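Local coordinates for protein diaminopimelate decarboxylase (Phaeodactylum tricornutum, PDB 7JPJ) that probably catalyses the pyridoxal-phosphate-dependent decarboxylation of diaminopimelate to lysine and works as an obligate dimer, at residues H329-V343 and L378-S392. Numbering follows the deposited sequence.
Sequences HPITILPGSGNSADV and LRAAAVGDILVMDGS
T332 and V388 exchange two backbone hydrogen bonds, as do L334 and I386, pairing strands 331-334 and 386-390 antiparallel. Between these pairs I333 faces L387; their branched aliphatic chains suit this buried position. I331 packs its CG2 against L387, and L378 lays its CD1 on I333 CD1.

R379 reaches from beside I333 to the loop carbonyls of D342 and V343. Its CB lies near I333 O. With CG anti to the backbone N (chi1 170°) and the chain extended, CD passes between I333 O and V343 O. NE then donates to V343 O, 2.7 Å away, in the guanidinium plane and on a carbonyl lone pair. NH2 reaches D342 O at 3.1 Å, tilted from that plane, and P335 CB covers one guanidinium face. NH1 forms a 3.2 Å salt bridge with D385 OD2, which also accepts A382 N, the two donors coming from opposite faces of the carboxylate; OD1 takes G336 N almost straight (177°). Arginine's spread N-H groups serve two carbonyls and a carboxylate; aspartate's two oxygens serve arginine and two backbone N-H groups.

At the other end H329, with two ring nitrogens, bonds through ND1 to D390 O (3.3 Å) and weakly through NE2 to R321. The strands belong to the mixed beta-sheet of the C-terminal domain accompanying the TIM-barrel in fold-type III PLP decarboxylases.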
loop_
_atom_site.group_PDB
_atom_site.type_symbol
_atom_site.label_atom_id
_atom_site.label_comp_id
_atom_site.label_asym_id
_atom_site.label_seq_id
_atom_site.Cartn_x
_atom_site.Cartn_y
_atom_site.Cartn_z
ATOM N N HIS A 329 5.305 0.485 -15.806
ATOM C CA HIS A 329 6.116 -0.719 -15.842
ATOM C C HIS A 329 6.063 -1.342 -17.233
ATOM O O HIS A 329 5.043 -1.241 -17.925
ATOM C CB HIS A 329 5.642 -1.751 -14.813
ATOM C CG HIS A 329 5.921 -1.365 -13.394
ATOM N ND1 HIS A 329 6.578 -2.195 -12.512
ATOM C CD2 HIS A 329 5.620 -0.241 -12.701
ATOM C CE1 HIS A 329 6.678 -1.597 -11.339
ATOM N NE2 HIS A 329 6.105 -0.411 -11.426
ATOM N N PRO A 330 7.146 -1.983 -17.673
ATOM C CA PRO A 330 7.111 -2.691 -18.960
ATOM C C PRO A 330 6.160 -3.877 -18.889
ATOM O O PRO A 330 6.202 -4.669 -17.945
ATOM C CB PRO A 330 8.564 -3.142 -19.166
ATOM C CG PRO A 330 9.369 -2.417 -18.133
ATOM C CD PRO A 330 8.448 -2.115 -17.001
ATOM N N ILE A 331 5.300 -3.996 -19.897
ATOM C CA ILE A 331 4.236 -4.992 -19.907
ATOM C C ILE A 331 4.309 -5.785 -21.203
ATOM O O ILE A 331 4.310 -5.205 -22.294
ATOM C CB ILE A 331 2.852 -4.338 -19.748
ATOM C CG1 ILE A 331 2.763 -3.629 -18.395
ATOM C CG2 ILE A 331 1.758 -5.377 -19.895
ATOM C CD1 ILE A 331 1.623 -2.652 -18.287
ATOM N N THR A 332 4.372 -7.107 -21.080
ATOM C CA THR A 332 4.373 -8.012 -22.218
ATOM C C THR A 332 3.293 -9.061 -22.012
ATOM O O THR A 332 3.140 -9.599 -20.910
ATOM C CB THR A 332 5.738 -8.692 -22.398
ATOM O OG1 THR A 332 6.724 -7.707 -22.732
ATOM C CG2 THR A 332 5.681 -9.732 -23.505
ATOM N N ILE A 333 2.542 -9.347 -23.071
ATOM C CA ILE A 333 1.482 -10.346 -23.044
ATOM C C ILE A 333 1.944 -11.553 -23.845
ATOM O O ILE A 333 2.256 -11.434 -25.036
ATOM C CB ILE A 333 0.164 -9.784 -23.592
ATOM C CG1 ILE A 333 -0.416 -8.775 -22.602
ATOM C CG2 ILE A 333 -0.821 -10.912 -23.868
ATOM C CD1 ILE A 333 -1.605 -8.030 -23.134
ATOM N N LEU A 334 1.988 -12.714 -23.191
ATOM C CA LEU A 334 2.411 -13.971 -23.787
ATOM C C LEU A 334 1.230 -14.931 -23.900
ATOM O O LEU A 334 0.272 -14.834 -23.127
ATOM C CB LEU A 334 3.523 -14.626 -22.960
ATOM C CG LEU A 334 4.800 -13.792 -22.828
ATOM C CD1 LEU A 334 5.721 -14.366 -21.764
ATOM C CD2 LEU A 334 5.512 -13.691 -24.170
ATOM N N PRO A 335 1.263 -15.864 -24.854
ATOM C CA PRO A 335 0.135 -16.792 -25.014
ATOM C C PRO A 335 0.007 -17.721 -23.817
ATOM O O PRO A 335 0.992 -18.297 -23.348
ATOM C CB PRO A 335 0.487 -17.565 -26.290
ATOM C CG PRO A 335 1.973 -17.450 -26.400
ATOM C CD PRO A 335 2.309 -16.090 -25.867
ATOM N N GLY A 336 -1.226 -17.867 -23.326
ATOM C CA GLY A 336 -1.521 -18.834 -22.280
ATOM C C GLY A 336 -1.254 -20.272 -22.675
ATOM O O GLY A 336 -1.330 -21.161 -21.818
ATOM N N SER A 337 -0.957 -20.524 -23.949
ATOM C CA SER A 337 -0.555 -21.860 -24.369
ATOM C C SER A 337 0.838 -22.202 -23.856
ATOM O O SER A 337 1.114 -23.356 -23.508
ATOM C CB SER A 337 -0.604 -21.959 -25.891
ATOM O OG SER A 337 0.438 -22.790 -26.373
ATOM N N GLY A 338 1.726 -21.214 -23.795
ATOM C CA GLY A 338 3.106 -21.452 -23.440
ATOM C C GLY A 338 4.007 -21.784 -24.608
ATOM O O GLY A 338 5.198 -22.052 -24.394
ATOM N N ASN A 339 3.483 -21.776 -25.831
ATOM C CA ASN A 339 4.264 -22.062 -27.027
ATOM C C ASN A 339 4.682 -20.755 -27.684
ATOM O O ASN A 339 3.841 -19.890 -27.949
ATOM C CB ASN A 339 3.462 -22.909 -28.015
ATOM C CG ASN A 339 2.962 -24.207 -27.407
ATOM O OD1 ASN A 339 2.009 -24.808 -27.904
ATOM N ND2 ASN A 339 3.612 -24.653 -26.336
ATOM N N SER A 340 5.982 -20.618 -27.954
ATOM C CA SER A 340 6.471 -19.434 -28.648
ATOM C C SER A 340 5.960 -19.342 -30.078
ATOM O O SER A 340 6.127 -18.295 -30.710
ATOM C CB SER A 340 8.000 -19.413 -28.639
ATOM O OG SER A 340 8.500 -19.590 -27.326
ATOM N N ALA A 341 5.347 -20.405 -30.601
ATOM C CA ALA A 341 4.740 -20.336 -31.922
ATOM C C ALA A 341 3.423 -19.567 -31.912
ATOM O O ALA A 341 3.008 -19.064 -32.961
ATOM C CB ALA A 341 4.518 -21.745 -32.471
ATOM N N ASP A 342 2.767 -19.459 -30.758
ATOM C CA ASP A 342 1.487 -18.773 -30.645
ATOM C C ASP A 342 1.626 -17.303 -30.272
ATOM O O ASP A 342 0.626 -16.675 -29.910
ATOM C CB ASP A 342 0.595 -19.476 -29.618
ATOM C CG ASP A 342 0.448 -20.956 -29.892
ATOM O OD1 ASP A 342 0.509 -21.353 -31.076
ATOM O OD2 ASP A 342 0.263 -21.722 -28.925
ATOM N N VAL A 343 2.833 -16.741 -30.345
ATOM C CA VAL A 343 2.990 -15.315 -30.075
ATOM C C VAL A 343 2.253 -14.494 -31.128
ATOM O O VAL A 343 1.417 -13.643 -30.801
ATOM C CB VAL A 343 4.480 -14.936 -30.002
ATOM C CG1 VAL A 343 4.631 -13.454 -29.697
ATOM C CG2 VAL A 343 5.187 -15.776 -28.949
ATOM N N LEU A 378 -0.081 -3.581 -26.905
ATOM C CA LEU A 378 0.426 -4.898 -26.548
ATOM C C LEU A 378 -0.096 -5.930 -27.539
ATOM O O LEU A 378 -0.867 -5.618 -28.450
ATOM C CB LEU A 378 0.035 -5.281 -25.114
ATOM C CG LEU A 378 0.091 -4.171 -24.069
ATOM C CD1 LEU A 378 -0.864 -4.464 -22.925
ATOM C CD2 LEU A 378 1.510 -4.004 -23.560
ATOM N N ARG A 379 0.350 -7.172 -27.361
ATOM C CA ARG A 379 -0.179 -8.272 -28.151
ATOM C C ARG A 379 -1.654 -8.472 -27.834
ATOM O O ARG A 379 -2.068 -8.399 -26.674
ATOM C CB ARG A 379 0.605 -9.555 -27.864
ATOM C CG ARG A 379 -0.006 -10.820 -28.457
ATOM C CD ARG A 379 0.751 -12.065 -28.017
ATOM N NE ARG A 379 0.093 -13.300 -28.442
ATOM C CZ ARG A 379 -0.810 -13.952 -27.714
ATOM N NH1 ARG A 379 -1.169 -13.484 -26.527
ATOM N NH2 ARG A 379 -1.359 -15.069 -28.172
ATOM N N ALA A 380 -2.451 -8.693 -28.874
ATOM C CA ALA A 380 -3.859 -9.011 -28.687
ATOM C C ALA A 380 -4.001 -10.180 -27.729
ATOM O O ALA A 380 -3.413 -11.245 -27.938
ATOM C CB ALA A 380 -4.509 -9.337 -30.030
ATOM N N ALA A 381 -4.764 -9.973 -26.662
ATOM C CA ALA A 381 -4.861 -10.934 -25.575
ATOM C C ALA A 381 -6.248 -11.556 -25.550
ATOM O O ALA A 381 -7.256 -10.841 -25.549
ATOM C CB ALA A 381 -4.556 -10.272 -24.230
ATOM N N ALA A 382 -6.291 -12.882 -25.547
ATOM C CA ALA A 382 -7.501 -13.613 -25.223
ATOM C C ALA A 382 -7.518 -13.928 -23.731
ATOM O O ALA A 382 -6.497 -13.853 -23.043
ATOM C CB ALA A 382 -7.595 -14.902 -26.038
ATOM N N VAL A 383 -8.703 -14.276 -23.231
ATOM C CA VAL A 383 -8.825 -14.665 -21.833
ATOM C C VAL A 383 -8.045 -15.951 -21.609
ATOM O O VAL A 383 -8.242 -16.949 -22.316
ATOM C CB VAL A 383 -10.301 -14.820 -21.442
ATOM C CG1 VAL A 383 -10.421 -15.416 -20.048
ATOM C CG2 VAL A 383 -11.007 -13.474 -21.516
ATOM N N GLY A 384 -7.144 -15.929 -20.631
ATOM C CA GLY A 384 -6.227 -17.023 -20.379
ATOM C C GLY A 384 -4.790 -16.718 -20.736
ATOM O O GLY A 384 -3.899 -17.496 -20.369
ATOM N N ASP A 385 -4.530 -15.620 -21.440
ATOM C CA ASP A 385 -3.168 -15.251 -21.781
ATOM C C ASP A 385 -2.458 -14.658 -20.567
ATOM O O ASP A 385 -3.081 -14.143 -19.635
ATOM C CB ASP A 385 -3.152 -14.253 -22.940
ATOM C CG ASP A 385 -3.494 -14.898 -24.270
ATOM O OD1 ASP A 385 -3.317 -16.128 -24.400
ATOM O OD2 ASP A 385 -3.945 -14.176 -25.183
ATOM N N ILE A 386 -1.134 -14.735 -20.593
ATOM C CA ILE A 386 -0.304 -14.299 -19.478
ATOM C C ILE A 386 0.111 -12.852 -19.701
ATOM O O ILE A 386 0.568 -12.490 -20.791
ATOM C CB ILE A 386 0.928 -15.206 -19.330
ATOM C CG1 ILE A 386 0.494 -16.657 -19.122
ATOM C CG2 ILE A 386 1.816 -14.727 -18.196
ATOM C CD1 ILE A 386 1.595 -17.662 -19.370
ATOM N N LEU A 387 -0.052 -12.023 -18.673
ATOM C CA LEU A 387 0.474 -10.665 -18.662
ATOM C C LEU A 387 1.657 -10.615 -17.707
ATOM O O LEU A 387 1.570 -11.118 -16.582
ATOM C CB LEU A 387 -0.597 -9.653 -18.245
ATOM C CG LEU A 387 -0.239 -8.178 -18.462
ATOM C CD1 LEU A 387 -1.441 -7.398 -18.969
ATOM C CD2 LEU A 387 0.311 -7.543 -17.191
ATOM N N VAL A 388 2.759 -10.022 -18.155
ATOM C CA VAL A 388 3.993 -9.972 -17.380
ATOM C C VAL A 388 4.368 -8.513 -17.167
ATOM O O VAL A 388 4.623 -7.784 -18.134
ATOM C CB VAL A 388 5.135 -10.734 -18.072
ATOM C CG1 VAL A 388 6.447 -10.500 -17.337
ATOM C CG2 VAL A 388 4.816 -12.217 -18.143
ATOM N N MET A 389 4.402 -8.089 -15.907
ATOM C CA MET A 389 4.838 -6.746 -15.538
ATOM C C MET A 389 6.282 -6.837 -15.063
ATOM O O MET A 389 6.554 -7.367 -13.980
ATOM C CB MET A 389 3.941 -6.152 -14.454
ATOM C CG MET A 389 2.885 -5.191 -14.977
ATOM S SD MET A 389 1.856 -4.483 -13.667
ATOM C CE MET A 389 2.391 -2.773 -13.696
ATOM N N ASP A 390 7.203 -6.327 -15.874
ATOM C CA ASP A 390 8.621 -6.389 -15.561
ATOM C C ASP A 390 9.027 -5.213 -14.676
ATOM O O ASP A 390 8.251 -4.287 -14.427
ATOM C CB ASP A 390 9.449 -6.412 -16.845
ATOM C CG ASP A 390 9.503 -7.790 -17.477
ATOM O OD1 ASP A 390 9.724 -8.774 -16.740
ATOM O OD2 ASP A 390 9.324 -7.890 -18.709
ATOM N N GLY A 391 10.269 -5.262 -14.196
ATOM C CA GLY A 391 10.754 -4.251 -13.272
ATOM C C GLY A 391 10.022 -4.238 -11.950
ATOM O O GLY A 391 9.959 -3.194 -11.289
ATOM N N SER A 392 9.464 -5.378 -11.543
ATOM C CA SER A 392 8.636 -5.469 -10.347
ATOM C C SER A 392 9.337 -6.222 -9.221
ATOM O O SER A 392 8.682 -6.838 -8.378
ATOM C CB SER A 392 7.301 -6.129 -10.681
ATOM O OG SER A 392 6.616 -5.402 -11.685
#